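Local coordinates for putative protein (Aquifex aeolicus, PDB 1T6T), which is of unknown function but contains a Toprim domain related to that of RNase M5-like proteins, which suggests a role in nucleic acid processing, at residues Val54-Leu67 / Met82-Asp94. Numbering follows the deposited sequence.
Sequences VVDMLEGKWEKVIL and MKELLSSQGFLVD
Val55 turns CG1 to the Phe91 ring and CG2 to Leu85, and Gln89 CG touches both methyls. CG1, anti to the backbone N (chi1 175°), reaches the ring at Phe91 CE2, 4.0 Å away. CG2 meets Leu85 CD2. One turn on, Leu58 CB lies 3.6 Å from Phe91 CE1. The Phe91 ring edge also faces backbone: Glu59 N and Trp62 O lie near its plane, with Trp62 O 3.2 Å from Phe91 CE1. The ring thus fills the space between the end of helix 51-58 and the start of strand 64-67. Were Phe91 an alanine, a gap would probably open here, and Val55 CG1 and Leu58 CB would lose the ring they pack on.

Glu63 O takes the first backbone bond, from Leu92 N at 2.8 Å, and a water bridges it to Gly90 O. Strand 64-67 then pairs parallel with 92-94. Val65 N donates to Leu92 O, and Val65 O accepts from Asp94 N. Val65 CG1 packs on Leu86 CD1 at 3.8 Å. On the other face, Ile66 CG1 lies beside Asp94 CB, both side chains pointing the same way. Leu67 N donates to Asp94 O, and a second water bridges Leu67 O and Asp94 O. Leu67 CD1 presses on Val93 CG1 at 3.4 Å, a tight fit, while CD2 meets Leu86 CD1.

Gly90 ends helix 73-88 in a Schellman motif, and the chain turns into edge strand 92-94. This completes a beta-alpha-beta crossover. Helix 73-88 packs beside helix 51-58 on one sheet face, and strand 64-67 lies between 23-26 and 92-94.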
ATOM      1  N   VAL B  54      -3.497  12.322   5.479  1.00 13.66           N
ATOM      2  CA  VAL B  54      -2.824  12.133   6.760  1.00 14.18           C
ATOM      3  C   VAL B  54      -2.414  13.494   7.317  1.00 13.83           C
ATOM      4  O   VAL B  54      -2.576  13.770   8.505  1.00 13.10           O
ATOM      5  CB  VAL B  54      -1.569  11.244   6.601  1.00 15.20           C
ATOM      6  CG1 VAL B  54      -0.810  11.157   7.920  1.00 12.24           C
ATOM      7  CG2 VAL B  54      -1.986   9.859   6.137  1.00 15.33           C
ATOM      8  N   VAL B  55      -1.883  14.343   6.445  1.00 13.31           N
ATOM      9  CA  VAL B  55      -1.473  15.680   6.849  1.00 13.39           C
ATOM     10  C   VAL B  55      -2.671  16.448   7.411  1.00 14.44           C
ATOM     11  O   VAL B  55      -2.598  17.041   8.492  1.00 13.74           O
ATOM     12  CB  VAL B  55      -0.902  16.468   5.650  1.00 14.99           C
ATOM     13  CG1 VAL B  55      -0.584  17.903   6.067  1.00 13.67           C
ATOM     14  CG2 VAL B  55       0.349  15.778   5.127  1.00 16.51           C
ATOM     15  N   ASP B  56      -3.774  16.433   6.672  1.00 15.52           N
ATOM     16  CA  ASP B  56      -4.972  17.144   7.099  1.00 17.68           C
ATOM     17  C   ASP B  56      -5.540  16.625   8.417  1.00 18.00           C
ATOM     18  O   ASP B  56      -6.071  17.399   9.219  1.00 18.38           O
ATOM     19  CB  ASP B  56      -6.042  17.088   6.005  1.00 19.84           C
ATOM     20  CG  ASP B  56      -5.612  17.810   4.737  1.00 23.59           C
ATOM     21  OD1 ASP B  56      -4.746  18.708   4.823  1.00 24.81           O
ATOM     22  OD2 ASP B  56      -6.147  17.489   3.654  1.00 23.88           O
HETATM   23  N   MSE B  57      -5.425  15.318   8.640  1.00 15.96           N
HETATM   24  CA  MSE B  57      -5.916  14.690   9.867  1.00 17.66           C
HETATM   25  C   MSE B  57      -5.099  15.091  11.090  1.00 17.57           C
HETATM   26  O   MSE B  57      -5.632  15.190  12.195  1.00 16.90           O
HETATM   27  CB  MSE B  57      -5.855  13.166   9.743  1.00 18.01           C
HETATM   28  CG  MSE B  57      -6.867  12.552   8.808  1.00 23.49           C
HETATM   29 SE   MSE B  57      -6.466  10.673   8.536  1.00 29.30          SE
HETATM   30  CE  MSE B  57      -7.165   9.962  10.194  1.00 26.70           C
ATOM     31  N   LEU B  58      -3.804  15.313  10.886  1.00 15.13           N
ATOM     32  CA  LEU B  58      -2.901  15.658  11.978  1.00 16.46           C
ATOM     33  C   LEU B  58      -2.722  17.146  12.250  1.00 15.64           C
ATOM     34  O   LEU B  58      -2.384  17.538  13.369  1.00 17.03           O
ATOM     35  CB  LEU B  58      -1.527  15.040  11.719  1.00 17.43           C
ATOM     36  CG  LEU B  58      -1.483  13.526  11.489  1.00 19.11           C
ATOM     37  CD1 LEU B  58      -0.069  13.113  11.118  1.00 23.73           C
ATOM     38  CD2 LEU B  58      -1.954  12.796  12.737  1.00 22.82           C
ATOM     39  N   GLU B  59      -2.946  17.968  11.232  1.00 15.73           N
ATOM     40  CA  GLU B  59      -2.773  19.410  11.355  1.00 17.77           C
ATOM     41  C   GLU B  59      -3.432  20.005  12.591  1.00 19.06           C
ATOM     42  O   GLU B  59      -4.632  19.833  12.813  1.00 18.95           O
ATOM     43  CB  GLU B  59      -3.318  20.119  10.114  1.00 19.45           C
ATOM     44  CG  GLU B  59      -2.881  21.568  10.023  1.00 22.84           C
ATOM     45  CD  GLU B  59      -3.548  22.313   8.893  1.00 24.69           C
ATOM     46  OE1 GLU B  59      -3.897  21.679   7.873  1.00 24.26           O
ATOM     47  OE2 GLU B  59      -3.711  23.543   9.025  1.00 28.06           O
ATOM     48  N   GLY B  60      -2.635  20.707  13.388  1.00 20.94           N
ATOM     49  CA  GLY B  60      -3.147  21.346  14.588  1.00 24.25           C
ATOM     50  C   GLY B  60      -3.532  20.417  15.723  1.00 24.87           C
ATOM     51  O   GLY B  60      -4.040  20.870  16.751  1.00 26.45           O
ATOM     52  N   LYS B  61      -3.298  19.121  15.553  1.00 23.79           N
ATOM     53  CA  LYS B  61      -3.643  18.156  16.590  1.00 22.67           C
ATOM     54  C   LYS B  61      -2.422  17.425  17.128  1.00 21.58           C
ATOM     55  O   LYS B  61      -2.288  17.222  18.335  1.00 20.33           O
ATOM     56  CB  LYS B  61      -4.653  17.141  16.054  1.00 23.31           C
ATOM     57  CG  LYS B  61      -5.985  17.750  15.666  1.00 25.94           C
ATOM     58  CD  LYS B  61      -6.966  16.680  15.220  1.00 29.15           C
ATOM     59  CE  LYS B  61      -8.321  17.278  14.896  1.00 31.54           C
ATOM     60  NZ  LYS B  61      -9.299  16.211  14.538  1.00 34.85           N
ATOM     61  N   TRP B  62      -1.537  17.016  16.226  1.00 19.39           N
ATOM     62  CA  TRP B  62      -0.329  16.317  16.621  1.00 18.42           C
ATOM     63  C   TRP B  62       0.880  16.953  15.954  1.00 20.63           C
ATOM     64  O   TRP B  62       0.817  17.355  14.794  1.00 22.27           O
ATOM     65  CB  TRP B  62      -0.436  14.837  16.241  1.00 17.82           C
ATOM     66  CG  TRP B  62      -1.616  14.170  16.881  1.00 17.12           C
ATOM     67  CD1 TRP B  62      -2.892  14.115  16.401  1.00 17.26           C
ATOM     68  CD2 TRP B  62      -1.635  13.511  18.152  1.00 14.64           C
ATOM     69  NE1 TRP B  62      -3.708  13.461  17.295  1.00 16.89           N
ATOM     70  CE2 TRP B  62      -2.961  13.080  18.380  1.00 16.92           C
ATOM     71  CE3 TRP B  62      -0.661  13.244  19.123  1.00 15.41           C
ATOM     72  CZ2 TRP B  62      -3.340  12.394  19.540  1.00 16.00           C
ATOM     73  CZ3 TRP B  62      -1.037  12.561  20.278  1.00 16.33           C
ATOM     74  CH2 TRP B  62      -2.366  12.145  20.473  1.00 15.56           C
ATOM     75  N   GLU B  63       1.977  17.059  16.695  1.00 18.91           N
ATOM     76  CA  GLU B  63       3.190  17.653  16.152  1.00 21.72           C
ATOM     77  C   GLU B  63       4.203  16.588  15.765  1.00 19.08           C
ATOM     78  O   GLU B  63       5.091  16.834  14.954  1.00 19.50           O
ATOM     79  CB  GLU B  63       3.826  18.585  17.184  1.00 25.79           C
ATOM     80  CG  GLU B  63       2.934  19.723  17.635  1.00 34.39           C
ATOM     81  CD  GLU B  63       3.525  20.485  18.809  1.00 40.57           C
ATOM     82  OE1 GLU B  63       2.934  21.508  19.217  1.00 44.00           O
ATOM     83  OE2 GLU B  63       4.579  20.055  19.328  1.00 43.51           O
ATOM     84  N   LYS B  64       4.064  15.404  16.348  1.00 18.36           N
ATOM     85  CA  LYS B  64       4.999  14.319  16.098  1.00 18.63           C
ATOM     86  C   LYS B  64       4.329  13.076  15.527  1.00 17.73           C
ATOM     87  O   LYS B  64       3.210  12.723  15.907  1.00 15.91           O
ATOM     88  CB  LYS B  64       5.722  13.961  17.395  1.00 21.67           C
ATOM     89  CG  LYS B  64       6.980  13.133  17.208  1.00 28.68           C
ATOM     90  CD  LYS B  64       7.586  12.704  18.546  1.00 32.96           C
ATOM     91  CE  LYS B  64       7.866  13.886  19.467  1.00 36.82           C
ATOM     92  NZ  LYS B  64       6.620  14.526  19.991  1.00 39.46           N
ATOM     93  N   VAL B  65       5.029  12.419  14.609  1.00 14.77           N
ATOM     94  CA  VAL B  65       4.525  11.214  13.977  1.00 15.69           C
ATOM     95  C   VAL B  65       5.560  10.096  14.018  1.00 15.65           C
ATOM     96  O   VAL B  65       6.722  10.293  13.666  1.00 16.16           O
ATOM     97  CB  VAL B  65       4.155  11.467  12.500  1.00 16.67           C
ATOM     98  CG1 VAL B  65       3.716  10.169  11.851  1.00 17.25           C
ATOM     99  CG2 VAL B  65       3.053  12.507  12.405  1.00 18.43           C
ATOM    100  N   ILE B  66       5.129   8.920  14.457  1.00 12.34           N
ATOM    101  CA  ILE B  66       6.003   7.760  14.509  1.00 11.63           C
ATOM    102  C   ILE B  66       5.751   6.937  13.243  1.00 12.06           C
ATOM    103  O   ILE B  66       4.639   6.456  13.024  1.00 11.00           O
ATOM    104  CB  ILE B  66       5.698   6.898  15.749  1.00 12.93           C
ATOM    105  CG1 ILE B  66       6.026   7.688  17.025  1.00 11.37           C
ATOM    106  CG2 ILE B  66       6.493   5.602  15.688  1.00 12.48           C
ATOM    107  CD1 ILE B  66       5.543   7.023  18.300  1.00 14.43           C
ATOM    108  N   LEU B  67       6.770   6.790  12.403  1.00 12.21           N
ATOM    109  CA  LEU B  67       6.619   6.015  11.172  1.00 12.74           C
ATOM    110  C   LEU B  67       6.883   4.543  11.452  1.00 13.66           C
ATOM    111  O   LEU B  67       7.941   4.184  11.972  1.00 14.90           O
ATOM    112  CB  LEU B  67       7.591   6.515  10.098  1.00 14.08           C
ATOM    113  CG  LEU B  67       7.435   7.973   9.669  1.00 15.63           C
ATOM    114  CD1 LEU B  67       8.405   8.268   8.538  1.00 17.47           C
ATOM    115  CD2 LEU B  67       5.996   8.238   9.227  1.00 16.49           C
HETATM  116  N   MSE B  82       6.589   9.363   3.013  1.00 13.11           N
HETATM  117  CA  MSE B  82       5.896  10.013   4.116  1.00 13.66           C
HETATM  118  C   MSE B  82       6.849  10.829   4.984  1.00 12.18           C
HETATM  119  O   MSE B  82       6.468  11.862   5.519  1.00 12.33           O
HETATM  120  CB  MSE B  82       5.149   8.977   4.958  1.00 13.74           C
HETATM  121  CG  MSE B  82       4.051   8.252   4.188  1.00 19.08           C
HETATM  122 SE   MSE B  82       2.757   9.485   3.427  1.00 27.54          SE
HETATM  123  CE  MSE B  82       2.359  10.447   5.078  1.00 15.35           C
ATOM    124  N   LYS B  83       8.091  10.375   5.118  1.00 13.19           N
ATOM    125  CA  LYS B  83       9.066  11.121   5.908  1.00 12.95           C
ATOM    126  C   LYS B  83       9.259  12.498   5.268  1.00 15.20           C
ATOM    127  O   LYS B  83       9.209  13.527   5.942  1.00 14.12           O
ATOM    128  CB  LYS B  83      10.400  10.374   5.942  1.00 15.80           C
ATOM    129  CG  LYS B  83      11.494  11.086   6.709  1.00 17.94           C
ATOM    130  CD  LYS B  83      12.782  10.286   6.640  1.00 20.41           C
ATOM    131  CE  LYS B  83      13.913  10.998   7.351  1.00 22.36           C
ATOM    132  NZ  LYS B  83      15.148  10.167   7.326  1.00 22.49           N
ATOM    133  N   GLU B  84       9.469  12.509   3.957  1.00 11.96           N
ATOM    134  CA  GLU B  84       9.665  13.754   3.225  1.00 14.69           C
ATOM    135  C   GLU B  84       8.422  14.643   3.288  1.00 13.45           C
ATOM    136  O   GLU B  84       8.522  15.842   3.544  1.00 12.51           O
ATOM    137  CB  GLU B  84      10.027  13.442   1.767  1.00 17.69           C
ATOM    138  CG  GLU B  84      10.241  14.663   0.873  1.00 24.29           C
ATOM    139  CD  GLU B  84      11.225  15.671   1.448  1.00 29.92           C
ATOM    140  OE1 GLU B  84      12.233  15.254   2.065  1.00 30.90           O
ATOM    141  OE2 GLU B  84      10.993  16.888   1.263  1.00 32.64           O
ATOM    142  N   LEU B  85       7.250  14.057   3.065  1.00 10.90           N
ATOM    143  CA  LEU B  85       6.013  14.823   3.098  1.00 10.57           C
ATOM    144  C   LEU B  85       5.739  15.437   4.465  1.00 11.27           C
ATOM    145  O   LEU B  85       5.503  16.640   4.577  1.00 10.88           O
ATOM    146  CB  LEU B  85       4.817  13.950   2.698  1.00 11.57           C
ATOM    147  CG  LEU B  85       3.455  14.656   2.793  1.00 12.57           C
ATOM    148  CD1 LEU B  85       3.448  15.897   1.904  1.00 12.25           C
ATOM    149  CD2 LEU B  85       2.346  13.700   2.385  1.00 14.43           C
ATOM    150  N   LEU B  86       5.767  14.613   5.505  1.00 11.34           N
ATOM    151  CA  LEU B  86       5.491  15.115   6.841  1.00 12.11           C
ATOM    152  C   LEU B  86       6.488  16.178   7.276  1.00 11.97           C
ATOM    153  O   LEU B  86       6.099  17.204   7.834  1.00 11.67           O
ATOM    154  CB  LEU B  86       5.447  13.953   7.846  1.00 12.39           C
ATOM    155  CG  LEU B  86       4.239  13.023   7.642  1.00 14.49           C
ATOM    156  CD1 LEU B  86       4.400  11.777   8.486  1.00 15.70           C
ATOM    157  CD2 LEU B  86       2.945  13.752   8.002  1.00 15.99           C
ATOM    158  N   SER B  87       7.770  15.961   7.012  1.00 13.19           N
ATOM    159  CA  SER B  87       8.753  16.960   7.405  1.00 14.92           C
ATOM    160  C   SER B  87       8.517  18.263   6.627  1.00 14.58           C
ATOM    161  O   SER B  87       8.685  19.354   7.170  1.00 14.17           O
ATOM    162  CB  SER B  87      10.181  16.436   7.174  1.00 14.96           C
ATOM    163  OG  SER B  87      10.438  16.188   5.803  1.00 23.01           O
ATOM    164  N   SER B  88       8.103  18.150   5.365  1.00 13.13           N
ATOM    165  CA  SER B  88       7.861  19.339   4.548  1.00 14.07           C
ATOM    166  C   SER B  88       6.682  20.148   5.078  1.00 14.70           C
ATOM    167  O   SER B  88       6.605  21.355   4.853  1.00 16.24           O
ATOM    168  CB  SER B  88       7.587  18.960   3.086  1.00 13.02           C
ATOM    169  OG  SER B  88       6.264  18.476   2.912  1.00 12.63           O
ATOM    170  N   GLN B  89       5.770  19.482   5.784  1.00 13.54           N
ATOM    171  CA  GLN B  89       4.589  20.147   6.324  1.00 14.18           C
ATOM    172  C   GLN B  89       4.760  20.627   7.763  1.00 16.05           C
ATOM    173  O   GLN B  89       3.808  21.113   8.374  1.00 17.47           O
ATOM    174  CB  GLN B  89       3.373  19.221   6.232  1.00 13.61           C
ATOM    175  CG  GLN B  89       3.098  18.688   4.823  1.00 13.00           C
ATOM    176  CD  GLN B  89       2.861  19.793   3.806  1.00 13.23           C
ATOM    177  OE1 GLN B  89       2.007  20.658   3.998  1.00 15.42           O
ATOM    178  NE2 GLN B  89       3.616  19.763   2.711  1.00 12.27           N
ATOM    179  N   GLY B  90       5.964  20.474   8.306  1.00 16.18           N
ATOM    180  CA  GLY B  90       6.228  20.935   9.660  1.00 16.60           C
ATOM    181  C   GLY B  90       6.108  19.938  10.800  1.00 16.37           C
ATOM    182  O   GLY B  90       6.184  20.325  11.967  1.00 16.11           O
ATOM    183  N   PHE B  91       5.915  18.663  10.481  1.00 15.91           N
ATOM    184  CA  PHE B  91       5.802  17.637  11.517  1.00 14.53           C
ATOM    185  C   PHE B  91       7.161  17.082  11.912  1.00 15.70           C
ATOM    186  O   PHE B  91       8.094  17.073  11.110  1.00 16.10           O
ATOM    187  CB  PHE B  91       4.935  16.473  11.023  1.00 13.79           C
ATOM    188  CG  PHE B  91       3.503  16.842  10.796  1.00 12.97           C
ATOM    189  CD1 PHE B  91       2.605  16.881  11.860  1.00 14.12           C
ATOM    190  CD2 PHE B  91       3.051  17.169   9.523  1.00 13.77           C
ATOM    191  CE1 PHE B  91       1.278  17.241  11.660  1.00 14.39           C
ATOM    192  CE2 PHE B  91       1.722  17.532   9.309  1.00 14.47           C
ATOM    193  CZ  PHE B  91       0.835  17.568  10.381  1.00 17.06           C
ATOM    194  N   LEU B  92       7.266  16.628  13.158  1.00 15.86           N
ATOM    195  CA  LEU B  92       8.488  16.006  13.649  1.00 17.65           C
ATOM    196  C   LEU B  92       8.299  14.519  13.350  1.00 18.21           C
ATOM    197  O   LEU B  92       7.288  13.930  13.731  1.00 19.78           O
ATOM    198  CB  LEU B  92       8.639  16.227  15.155  1.00 18.82           C
ATOM    199  CG  LEU B  92       8.858  17.687  15.559  1.00 22.05           C
ATOM    200  CD1 LEU B  92       8.868  17.818  17.076  1.00 24.69           C
ATOM    201  CD2 LEU B  92      10.170  18.176  14.965  1.00 23.41           C
ATOM    202  N   VAL B  93       9.258  13.924  12.653  1.00 16.24           N
ATOM    203  CA  VAL B  93       9.177  12.518  12.278  1.00 17.75           C
ATOM    204  C   VAL B  93      10.075  11.634  13.141  1.00 18.84           C
ATOM    205  O   VAL B  93      11.277  11.867  13.248  1.00 18.35           O
ATOM    206  CB  VAL B  93       9.562  12.342  10.785  1.00 18.63           C
ATOM    207  CG1 VAL B  93       9.546  10.874  10.400  1.00 20.33           C
ATOM    208  CG2 VAL B  93       8.594  13.132   9.914  1.00 18.23           C
ATOM    209  N   ASP B  94       9.479  10.618  13.758  1.00 18.60           N
ATOM    210  CA  ASP B  94      10.215   9.696  14.615  1.00 18.14           C
ATOM    211  C   ASP B  94      10.412   8.358  13.904  1.00 17.79           C
ATOM    212  O   ASP B  94       9.446   7.658  13.608  1.00 18.11           O
ATOM    213  CB  ASP B  94       9.444   9.468  15.919  1.00 20.68           C
ATOM    214  CG  ASP B  94      10.219   8.639  16.924  1.00 24.96           C
ATOM    215  OD1 ASP B  94      11.210   7.986  16.537  1.00 25.53           O
ATOM    216  OD2 ASP B  94       9.826   8.632  18.110  1.00 28.65           O
TER
HETATM  217  O   HOH W   1       5.504  19.697  14.693  1.00 45.30           O
HETATM  218  O   HOH W   2       9.516   4.909  14.069  1.00 13.77           O